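Local atomic coordinates of PTS-dependent dihydroxyacetone kinase, ADP-binding subunit DhaL (Lactococcus lactis subsp. lactis, PDB entry 3CR3), a protein that binds ADP and magnesium, takes a phosphoryl group from DhaM to form bound ATP, and passes it to dihydroxyacetone held by DhaK. Residues Lys122-Ile127 and His172-Thr177; Ile127-Phe131 and Ser180-Phe184; Gly30-Asp34 and Arg161-Leu165. All blocks are in the same frame, centred on the assembly; numbering follows the deposited sequence.

Coming from the N terminus, the chain leaves helix 22-28 and enters the loop that holds 30-34. Contact 3 closes the longest loop, 126 residues, by bringing this magnesium-binding loop against 161-165. Inside that span lie 122-127 and 127-131, at the start of helix 125-136. They pair with 172-177 (contact 1), which enters helix 175-191, and 180-184 (contact 2), which lies within it. Each pair of contacts therefore crosses and none nests. Contacts 1 and 2 share Ile127 and fasten the same two helices, first at the ADP ribose and then deeper inside. Contact 3 touches contact 1 through Ile32, Pro31, Lys122 and His172, and both reach ADP.

Contact 1 of 3, residues Lys122-Ile127 and His172-Thr177; sequences KTMVDI and HIDPGT. With ADP (adenosine-5'-diphosphate), chain G.
Two helix N-termini converge here on the ribose of ADP. Lys122 adopts a left-handed backbone conformation (phi/psi 69/51°), Thr123 is extended, and the chain then turns into helix 125-136; opposite, 172-174 run extended into helix 175-191. The backbones come closest at Met124 and Thr177, whose CA atoms are 4.1 Å apart. Gly176 packs against Met124 (Met124 CB to Gly176 O 3.7 Å), where a side chain would collide with ADP O2'.

Both helices are capped. Thr123 OG1 (chi1 p) accepts from Val125 N at 3.2 Å, and a weak bond from Thr123 N to Asp126 OD2 (3.1 Å) completes a capping box. Asp174 (chi1 t) is the N-cap of the second helix: its OD2 accepts from Thr177 N at 3.0 Å and Thr177 OG1 at 2.7 Å.

Between the segments, Lys122 extends its chain so that NZ weakly bonds His172 O at 2.9 Å; NZ is held mainly by Leu155 O, with Ser152 O and Ser169 O. Water 1 donates to Asp126 OD2 (2.7 Å) and Thr177 OG1 (2.8 Å). Ile127 adds apolar packing, CB to Thr177 CG2 at 4.0 Å.

The ribose joins both sides. ADP O2' donates to Asp174 OD2 (2.8 Å) and accepts from Met124 N (3.2 Å), while ADP O3' donates to Asp174 OD1 (2.6 Å) and accepts from Gly176 N (2.8 Å). Asp174 thus caps the helix and binds the ribose at once, and the ribose hydroxyls are read by one carboxylate and two backbone amides, chemistry suited to holding a ribonucleotide.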
loop_
_atom_site.group_PDB
_atom_site.type_symbol
_atom_site.label_atom_id
_atom_site.label_comp_id
_atom_site.label_asym_id
_atom_site.label_seq_id
_atom_site.Cartn_x
_atom_site.Cartn_y
_atom_site.Cartn_z
ATOM N N LYS A 122 -12.761 -2.859 -22.985
ATOM C CA LYS A 122 -11.490 -2.414 -23.582
ATOM C C LYS A 122 -10.347 -3.353 -23.230
ATOM O O LYS A 122 -9.314 -2.921 -22.753
ATOM C CB LYS A 122 -11.151 -0.959 -23.208
ATOM C CG LYS A 122 -10.207 -0.209 -24.170
ATOM C CD LYS A 122 -9.508 0.905 -23.380
ATOM C CE LYS A 122 -8.725 1.879 -24.231
ATOM N NZ LYS A 122 -9.589 2.776 -25.059
ATOM N N THR A 123 -10.541 -4.652 -23.442
ATOM C CA THR A 123 -9.445 -5.613 -23.285
ATOM C C THR A 123 -9.479 -6.580 -24.472
ATOM O O THR A 123 -10.407 -6.526 -25.283
ATOM C CB THR A 123 -9.570 -6.454 -22.005
ATOM O OG1 THR A 123 -10.666 -7.368 -22.147
ATOM C CG2 THR A 123 -9.757 -5.595 -20.751
HETATM N N MSE A 124 -8.491 -7.483 -24.522
HETATM C CA MSE A 124 -8.413 -8.556 -25.520
HETATM C C MSE A 124 -9.679 -9.411 -25.592
HETATM O O MSE A 124 -9.947 -9.990 -26.608
HETATM C CB MSE A 124 -7.204 -9.453 -25.249
HETATM C CG MSE A 124 -7.324 -10.280 -23.953
HETATM SE SE MSE A 124 -5.682 -11.319 -23.581
HETATM C CE MSE A 124 -5.836 -12.628 -24.908
ATOM N N VAL A 125 -10.424 -9.507 -24.497
ATOM C CA VAL A 125 -11.745 -10.158 -24.475
ATOM C C VAL A 125 -12.637 -9.669 -25.634
ATOM O O VAL A 125 -13.376 -10.447 -26.242
ATOM C CB VAL A 125 -12.450 -9.929 -23.098
ATOM C CG1 VAL A 125 -13.936 -10.265 -23.155
ATOM C CG2 VAL A 125 -11.772 -10.755 -21.999
ATOM N N ASP A 126 -12.522 -8.388 -25.962
ATOM C CA ASP A 126 -13.357 -7.785 -27.010
ATOM C C ASP A 126 -13.086 -8.403 -28.375
ATOM O O ASP A 126 -14.009 -8.671 -29.132
ATOM C CB ASP A 126 -13.133 -6.278 -27.064
ATOM C CG ASP A 126 -13.357 -5.614 -25.737
ATOM O OD1 ASP A 126 -14.080 -6.185 -24.890
ATOM O OD2 ASP A 126 -12.800 -4.521 -25.529
ATOM N N ILE A 127 -11.813 -8.654 -28.680
ATOM C CA ILE A 127 -11.483 -9.198 -29.974
ATOM C C ILE A 127 -11.649 -10.723 -29.999
ATOM O O ILE A 127 -12.047 -11.279 -31.032
ATOM C CB ILE A 127 -10.095 -8.691 -30.505
ATOM C CG1 ILE A 127 -9.921 -9.011 -31.999
ATOM C CG2 ILE A 127 -8.959 -9.243 -29.675
ATOM C CD1 ILE A 127 -8.919 -8.102 -32.730
ATOM N N HIS A 172 -7.210 5.813 -26.993
ATOM C CA HIS A 172 -6.010 4.992 -27.046
ATOM C C HIS A 172 -6.336 3.536 -27.339
ATOM O O HIS A 172 -7.166 2.922 -26.658
ATOM C CB HIS A 172 -5.197 5.137 -25.747
ATOM C CG HIS A 172 -4.790 6.546 -25.465
ATOM N ND1 HIS A 172 -3.826 7.199 -26.206
ATOM C CD2 HIS A 172 -5.266 7.453 -24.581
ATOM C CE1 HIS A 172 -3.713 8.442 -25.775
ATOM N NE2 HIS A 172 -4.571 8.620 -24.786
ATOM N N ILE A 173 -5.693 2.992 -28.376
ATOM C CA ILE A 173 -5.887 1.587 -28.751
ATOM C C ILE A 173 -5.320 0.657 -27.658
ATOM O O ILE A 173 -4.229 0.890 -27.161
ATOM C CB ILE A 173 -5.258 1.298 -30.151
ATOM C CG1 ILE A 173 -5.979 2.126 -31.221
ATOM C CG2 ILE A 173 -5.241 -0.223 -30.445
ATOM C CD1 ILE A 173 -5.294 2.184 -32.595
ATOM N N ASP A 174 -6.085 -0.364 -27.271
ATOM C CA ASP A 174 -5.667 -1.327 -26.247
ATOM C C ASP A 174 -4.554 -2.262 -26.753
ATOM O O ASP A 174 -4.723 -2.907 -27.775
ATOM C CB ASP A 174 -6.858 -2.181 -25.826
ATOM C CG ASP A 174 -6.509 -3.160 -24.728
ATOM O OD1 ASP A 174 -6.011 -2.719 -23.662
ATOM O OD2 ASP A 174 -6.724 -4.367 -24.940
ATOM N N PRO A 175 -3.413 -2.320 -26.052
ATOM C CA PRO A 175 -2.315 -3.179 -26.526
ATOM C C PRO A 175 -2.618 -4.701 -26.603
ATOM O O PRO A 175 -2.240 -5.327 -27.576
ATOM C CB PRO A 175 -1.161 -2.886 -25.546
ATOM C CG PRO A 175 -1.749 -2.181 -24.398
ATOM C CD PRO A 175 -3.044 -1.534 -24.857
ATOM N N GLY A 176 -3.274 -5.272 -25.597
ATOM C CA GLY A 176 -3.680 -6.667 -25.629
ATOM C C GLY A 176 -4.611 -6.989 -26.791
ATOM O O GLY A 176 -4.537 -8.078 -27.361
ATOM N N THR A 177 -5.520 -6.057 -27.112
ATOM C CA THR A 177 -6.416 -6.204 -28.258
ATOM C C THR A 177 -5.595 -6.321 -29.546
ATOM O O THR A 177 -5.882 -7.167 -30.390
ATOM C CB THR A 177 -7.438 -5.053 -28.330
ATOM O OG1 THR A 177 -8.218 -5.034 -27.125
ATOM C CG2 THR A 177 -8.394 -5.218 -29.522
HETATM P PB ADP G . 0.280 -5.300 -17.568
HETATM O O1B ADP G . 1.544 -4.533 -17.785
HETATM O O2B ADP G . 0.295 -6.112 -16.318
HETATM O O3B ADP G . -0.985 -4.455 -17.727
HETATM P PA ADP G . 0.551 -6.151 -20.332
HETATM O O1A ADP G . 0.943 -4.738 -20.598
HETATM O O2A ADP G . 1.509 -7.217 -20.811
HETATM O O3A ADP G . 0.228 -6.398 -18.760
HETATM O "O5'" ADP G . -0.898 -6.444 -20.981
HETATM C "C5'" ADP G . -1.916 -5.438 -20.974
HETATM C "C4'" ADP G . -3.142 -6.031 -21.634
HETATM O "O4'" ADP G . -3.713 -7.082 -20.844
HETATM C "C3'" ADP G . -4.261 -5.022 -21.822
HETATM O "O3'" ADP G . -4.053 -4.319 -23.047
HETATM C "C2'" ADP G . -5.523 -5.882 -21.834
HETATM O "O2'" ADP G . -5.908 -6.288 -23.149
HETATM C "C1'" ADP G . -5.113 -7.148 -21.095
HETATM N N9 ADP G . -5.797 -7.206 -19.790
HETATM C C8 ADP G . -5.381 -6.559 -18.679
HETATM N N7 ADP G . -6.210 -6.812 -17.656
HETATM C C5 ADP G . -7.179 -7.624 -18.120
HETATM C C6 ADP G . -8.379 -8.263 -17.551
HETATM N N6 ADP G . -8.669 -8.072 -16.250
HETATM N N1 ADP G . -9.131 -9.041 -18.361
HETATM C C2 ADP G . -8.822 -9.248 -19.657
HETATM N N3 ADP G . -7.756 -8.694 -20.235
HETATM C C4 ADP G . -6.916 -7.883 -19.530
HETATM O O HOH W 1 -10.774 -3.796 -27.147
#

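Contact 2 of 3, residues Ile127-Phe131 and Ser180-Phe184; sequences IWSAF and SAYLF
Segments 127-131 of helix 125-136 and 180-184 of helix 175-191 run in roughly the same direction, the segment axes 31° apart in angle and 10.5 Å at closest approach. The register pairs Ile127 with Ser180 (CA atoms 7.0 Å apart) and Phe131 with Phe184 (7.8 Å).

Phe184 (chi1 m) is the main projection. Its ring enters the hollow bounded by Ile127, Trp128 and Phe131. One face lies on Phe131 (chi1 t) in an offset stack, centroids 4.2 Å apart and planes at 10°, and Phe184 CB sits 3.8 Å from the centroid of the Phe131 ring in a CH-pi contact. The edge of Phe184 meets the face of Trp128 (chi1 m) in a T-shaped pair: its centroid is 4.7 Å from that of the Trp128 five-membered ring, planes at 78°. Toward the N-terminal end, Ile127 packs its CG2 on Ser180 CB (3.4 Å) and its CD1 on Ala181 CB (3.7 Å), where small residues admit a branched side chain. Leu183 CD2 packs against Trp128 CZ2 at 3.8 Å.

Leu145 and Val148 of helix 142-151 and Ile104 of helix 100-115 continue this packing within the all-helical DhaL fold. An aromatic cluster is thus buried behind the ADP pocket. Its one hydrogen bond between the segments runs from Trp128 NE1, whose position is less certain, to Ser180 OG (3.0 Å); Ser180 OG also pairs with Tyr83 OH, so the hydroxyl is satisfied within an otherwise apolar interface.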
loop_
_atom_site.group_PDB
_atom_site.type_symbol
_atom_site.label_atom_id
_atom_site.label_comp_id
_atom_site.label_asym_id
_atom_site.label_seq_id
_atom_site.Cartn_x
_atom_site.Cartn_y
_atom_site.Cartn_z
ATOM N N ILE A 127 -11.813 -8.654 -28.680
ATOM C CA ILE A 127 -11.483 -9.198 -29.974
ATOM C C ILE A 127 -11.649 -10.723 -29.999
ATOM O O ILE A 127 -12.047 -11.279 -31.032
ATOM C CB ILE A 127 -10.095 -8.691 -30.505
ATOM C CG1 ILE A 127 -9.921 -9.011 -31.999
ATOM C CG2 ILE A 127 -8.959 -9.243 -29.675
ATOM C CD1 ILE A 127 -8.919 -8.102 -32.730
ATOM N N TRP A 128 -11.375 -11.391 -28.872
ATOM C CA TRP A 128 -11.601 -12.835 -28.776
ATOM C C TRP A 128 -13.074 -13.121 -29.053
ATOM O O TRP A 128 -13.401 -14.019 -29.833
ATOM C CB TRP A 128 -11.160 -13.398 -27.406
ATOM C CG TRP A 128 -9.678 -13.691 -27.320
ATOM C CD1 TRP A 128 -8.658 -12.781 -27.162
ATOM C CD2 TRP A 128 -9.054 -14.981 -27.372
ATOM N NE1 TRP A 128 -7.431 -13.433 -27.145
ATOM C CE2 TRP A 128 -7.651 -14.780 -27.275
ATOM C CE3 TRP A 128 -9.536 -16.283 -27.520
ATOM C CZ2 TRP A 128 -6.738 -15.843 -27.291
ATOM C CZ3 TRP A 128 -8.627 -17.328 -27.566
ATOM C CH2 TRP A 128 -7.246 -17.099 -27.446
ATOM N N SER A 129 -13.951 -12.317 -28.452
ATOM C CA SER A 129 -15.403 -12.451 -28.634
ATOM C C SER A 129 -15.841 -12.127 -30.051
ATOM O O SER A 129 -16.606 -12.888 -30.656
ATOM C CB SER A 129 -16.157 -11.554 -27.659
ATOM O OG SER A 129 -17.560 -11.702 -27.830
ATOM N N ALA A 130 -15.370 -10.995 -30.577
ATOM C CA ALA A 130 -15.710 -10.581 -31.951
ATOM C C ALA A 130 -15.234 -11.606 -32.981
ATOM O O ALA A 130 -15.933 -11.905 -33.956
ATOM C CB ALA A 130 -15.136 -9.174 -32.257
ATOM N N PHE A 131 -14.044 -12.160 -32.754
ATOM C CA PHE A 131 -13.471 -13.139 -33.681
ATOM C C PHE A 131 -14.253 -14.453 -33.681
ATOM O O PHE A 131 -14.544 -15.009 -34.754
ATOM C CB PHE A 131 -11.994 -13.371 -33.338
ATOM C CG PHE A 131 -11.311 -14.385 -34.201
ATOM C CD1 PHE A 131 -11.176 -14.180 -35.583
ATOM C CD2 PHE A 131 -10.744 -15.524 -33.631
ATOM C CE1 PHE A 131 -10.516 -15.114 -36.388
ATOM C CE2 PHE A 131 -10.067 -16.462 -34.422
ATOM C CZ PHE A 131 -9.950 -16.260 -35.800
ATOM N N SER A 180 -3.705 -9.598 -29.611
ATOM C CA SER A 180 -4.669 -10.646 -29.987
ATOM C C SER A 180 -5.056 -10.639 -31.468
ATOM O O SER A 180 -5.330 -11.695 -32.033
ATOM C CB SER A 180 -5.912 -10.652 -29.093
ATOM O OG SER A 180 -5.616 -11.154 -27.797
ATOM N N ALA A 181 -5.068 -9.462 -32.090
ATOM C CA ALA A 181 -5.314 -9.346 -33.532
ATOM C C ALA A 181 -4.230 -10.072 -34.342
ATOM O O ALA A 181 -4.537 -10.821 -35.290
ATOM C CB ALA A 181 -5.423 -7.859 -33.963
ATOM N N TYR A 182 -2.970 -9.867 -33.953
ATOM C CA TYR A 182 -1.845 -10.567 -34.583
ATOM C C TYR A 182 -2.019 -12.077 -34.454
ATOM O O TYR A 182 -1.711 -12.826 -35.371
ATOM C CB TYR A 182 -0.504 -10.169 -33.935
ATOM C CG TYR A 182 -0.117 -8.697 -34.016
ATOM C CD1 TYR A 182 -0.480 -7.896 -35.108
ATOM C CD2 TYR A 182 0.654 -8.122 -33.003
ATOM C CE1 TYR A 182 -0.090 -6.525 -35.170
ATOM C CE2 TYR A 182 1.051 -6.796 -33.046
ATOM C CZ TYR A 182 0.671 -5.993 -34.118
ATOM O OH TYR A 182 1.070 -4.676 -34.117
ATOM N N LEU A 183 -2.509 -12.520 -33.303
ATOM C CA LEU A 183 -2.729 -13.944 -33.068
ATOM C C LEU A 183 -3.712 -14.553 -34.063
ATOM O O LEU A 183 -3.453 -15.625 -34.638
ATOM C CB LEU A 183 -3.217 -14.182 -31.628
ATOM C CG LEU A 183 -3.335 -15.642 -31.184
ATOM C CD1 LEU A 183 -1.967 -16.334 -31.256
ATOM C CD2 LEU A 183 -3.878 -15.701 -29.764
ATOM N N PHE A 184 -4.837 -13.867 -34.248
ATOM C CA PHE A 184 -5.928 -14.374 -35.078
ATOM C C PHE A 184 -5.691 -14.189 -36.561
ATOM O O PHE A 184 -6.131 -15.011 -37.366
ATOM C CB PHE A 184 -7.254 -13.713 -34.689
ATOM C CG PHE A 184 -7.644 -13.931 -33.253
ATOM C CD1 PHE A 184 -7.289 -15.109 -32.586
ATOM C CD2 PHE A 184 -8.389 -12.965 -32.570
ATOM C CE1 PHE A 184 -7.653 -15.319 -31.260
ATOM C CE2 PHE A 184 -8.755 -13.165 -31.236
ATOM C CZ PHE A 184 -8.389 -14.363 -30.588
#

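Contact 3 of 3, residues Gly30-Asp34 and Arg161-Leu165. With MG (magnesium ion), chain E; MG (magnesium ion), chain F; ADP (adenosine-5'-diphosphate), chain G.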
loop_
_atom_site.group_PDB
_atom_site.type_symbol
_atom_site.label_atom_id
_atom_site.label_comp_id
_atom_site.label_asym_id
_atom_site.label_seq_id
_atom_site.Cartn_x
_atom_site.Cartn_y
_atom_site.Cartn_z
ATOM N N GLY A 30 1.731 2.626 -23.321
ATOM C CA GLY A 30 2.265 3.825 -22.677
ATOM C C GLY A 30 1.197 4.726 -22.071
ATOM O O GLY A 30 1.189 4.930 -20.873
ATOM N N PRO A 31 0.289 5.279 -22.900
ATOM C CA PRO A 31 -0.731 6.191 -22.370
ATOM C C PRO A 31 -1.670 5.500 -21.383
ATOM O O PRO A 31 -2.172 6.127 -20.449
ATOM C CB PRO A 31 -1.490 6.633 -23.633
ATOM C CG PRO A 31 -0.534 6.377 -24.764
ATOM C CD PRO A 31 0.170 5.130 -24.360
ATOM N N ILE A 32 -1.900 4.211 -21.584
ATOM C CA ILE A 32 -2.860 3.491 -20.779
ATOM C C ILE A 32 -2.266 2.276 -20.085
ATOM O O ILE A 32 -2.961 1.299 -19.850
ATOM C CB ILE A 32 -4.134 3.118 -21.605
ATOM C CG1 ILE A 32 -3.761 2.284 -22.851
ATOM C CG2 ILE A 32 -4.909 4.398 -21.960
ATOM C CD1 ILE A 32 -4.933 1.731 -23.637
ATOM N N GLY A 33 -0.978 2.338 -19.753
ATOM C CA GLY A 33 -0.354 1.265 -18.992
ATOM C C GLY A 33 1.064 1.604 -18.612
ATOM O O GLY A 33 1.400 2.773 -18.422
ATOM N N ASP A 34 1.900 0.581 -18.474
ATOM C CA ASP A 34 3.280 0.789 -18.052
ATOM C C ASP A 34 4.325 0.626 -19.155
ATOM O O ASP A 34 5.520 0.503 -18.863
ATOM C CB ASP A 34 3.624 -0.111 -16.867
ATOM C CG ASP A 34 3.387 -1.596 -17.153
ATOM O OD1 ASP A 34 2.931 -1.985 -18.250
ATOM O OD2 ASP A 34 3.632 -2.382 -16.242
ATOM N N ARG A 161 -4.509 -2.096 -15.849
ATOM C CA ARG A 161 -3.824 -0.841 -15.563
ATOM C C ARG A 161 -4.478 0.368 -16.229
ATOM O O ARG A 161 -4.485 1.467 -15.656
ATOM C CB ARG A 161 -2.364 -0.941 -15.974
ATOM C CG ARG A 161 -1.538 -1.787 -14.999
ATOM C CD ARG A 161 -0.104 -1.766 -15.417
ATOM N NE ARG A 161 0.735 -2.564 -14.530
ATOM C CZ ARG A 161 1.659 -2.063 -13.715
ATOM N NH1 ARG A 161 1.848 -0.742 -13.643
ATOM N NH2 ARG A 161 2.394 -2.887 -12.970
ATOM N N ALA A 162 -4.999 0.152 -17.439
ATOM C CA ALA A 162 -5.682 1.181 -18.228
ATOM C C ALA A 162 -6.855 1.830 -17.510
ATOM O O ALA A 162 -7.145 3.019 -17.723
ATOM C CB ALA A 162 -6.163 0.591 -19.570
ATOM N N SER A 163 -7.541 1.041 -16.696
ATOM C CA SER A 163 -8.705 1.501 -15.941
ATOM C C SER A 163 -8.353 2.619 -14.959
ATOM O O SER A 163 -9.224 3.398 -14.590
ATOM C CB SER A 163 -9.382 0.327 -15.222
ATOM O OG SER A 163 -8.528 -0.274 -14.259
ATOM N N TYR A 164 -7.068 2.734 -14.584
ATOM C CA TYR A 164 -6.651 3.739 -13.591
ATOM C C TYR A 164 -6.704 5.140 -14.188
ATOM O O TYR A 164 -6.671 6.132 -13.462
ATOM C CB TYR A 164 -5.237 3.435 -13.041
ATOM C CG TYR A 164 -5.234 2.273 -12.083
ATOM C CD1 TYR A 164 -5.317 2.473 -10.713
ATOM C CD2 TYR A 164 -5.166 0.966 -12.550
ATOM C CE1 TYR A 164 -5.318 1.389 -9.824
ATOM C CE2 TYR A 164 -5.182 -0.115 -11.681
ATOM C CZ TYR A 164 -5.250 0.100 -10.326
ATOM O OH TYR A 164 -5.290 -0.982 -9.470
ATOM N N LEU A 165 -6.779 5.195 -15.519
ATOM C CA LEU A 165 -6.761 6.448 -16.265
ATOM C C LEU A 165 -8.149 7.041 -16.484
ATOM O O LEU A 165 -8.267 8.181 -16.911
ATOM C CB LEU A 165 -6.001 6.269 -17.581
ATOM C CG LEU A 165 -4.528 6.065 -17.196
ATOM C CD1 LEU A 165 -4.024 4.651 -17.431
ATOM C CD2 LEU A 165 -3.674 7.059 -17.904
HETATM MG MG MG E . 2.047 -3.419 -19.484
HETATM MG MG MG F . 3.556 -4.818 -16.380
HETATM P PB ADP G . 0.280 -5.300 -17.568
HETATM O O1B ADP G . 1.544 -4.533 -17.785
HETATM O O2B ADP G . 0.295 -6.112 -16.318
HETATM O O3B ADP G . -0.985 -4.455 -17.727
HETATM P PA ADP G . 0.551 -6.151 -20.332
HETATM O O1A ADP G . 0.943 -4.738 -20.598
HETATM O O2A ADP G . 1.509 -7.217 -20.811
HETATM O O3A ADP G . 0.228 -6.398 -18.760
HETATM O "O5'" ADP G . -0.898 -6.444 -20.981
HETATM C "C5'" ADP G . -1.916 -5.438 -20.974
HETATM C "C4'" ADP G . -3.142 -6.031 -21.634
HETATM O "O4'" ADP G . -3.713 -7.082 -20.844
HETATM C "C3'" ADP G . -4.261 -5.022 -21.822
HETATM O "O3'" ADP G . -4.053 -4.319 -23.047
HETATM C "C2'" ADP G . -5.523 -5.882 -21.834
HETATM O "O2'" ADP G . -5.908 -6.288 -23.149
HETATM C "C1'" ADP G . -5.113 -7.148 -21.095
HETATM N N9 ADP G . -5.797 -7.206 -19.790
HETATM C C8 ADP G . -5.381 -6.559 -18.679
HETATM N N7 ADP G . -6.210 -6.812 -17.656
HETATM C C5 ADP G . -7.179 -7.624 -18.120
HETATM C C6 ADP G . -8.379 -8.263 -17.551
HETATM N N6 ADP G . -8.669 -8.072 -16.250
HETATM N N1 ADP G . -9.131 -9.041 -18.361
HETATM C C2 ADP G . -8.822 -9.248 -19.657
HETATM N N3 ADP G . -7.756 -8.694 -20.235
HETATM C C4 ADP G . -6.916 -7.883 -19.530
HETATM O O HOH W 2 0.039 -2.313 -18.941
HETATM O O HOH W 3 2.093 -5.694 -14.753
#
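One carboxylate oxygen sits over the face of a guanidinium: Asp34 OD2 is 3.2 Å from Arg161 CZ, instead of meeting the N-H groups in the plane. Both oxygens of Asp34 bind metal, which is consistent with this placement. Asp34 OD1 binds the magnesium of chain E at 2.1 Å and Asp34 OD2 that of chain F at 2.4 Å, so the side chain bridges the two ions. ADP O1B bridges them as well, 2.1 Å from the chain E ion and 2.5 Å from the chain F ion, and ADP O1A adds a 2.0 Å bond to the first. Asp29 and Asp36 complete the protein ligands of the chain E site; Asp36 also serves the chain F ion.

Water 2 and water 3, each 2.4 Å from its metal (chain E and chain F respectively), donate to ADP O3B (2.7 Å) and ADP O2B (2.4 Å). Arg161 NH2 donates weakly to water 3 at 3.3 Å, and NH1 makes a weak hydrogen bond to an aromatic side chain of another protein chain of the assembly.

Away from the ions the contact is mostly van der Waals packing. Ile32 CB forms apolar contacts with Ala162 CB (3.8 Å) and Leu165 CD1 (4.4 Å), while Leu165 CD2 makes a tight approach to Pro31 O at 3.1 Å. Two loops, one following helix 22-28 and the other preceding helix 175-191, bring Asp34 and Arg161 together beside the diphosphate. The aspartates form the two-magnesium site characteristic of the DhaL family, with Arg161, inferred to bind ADP, beside it.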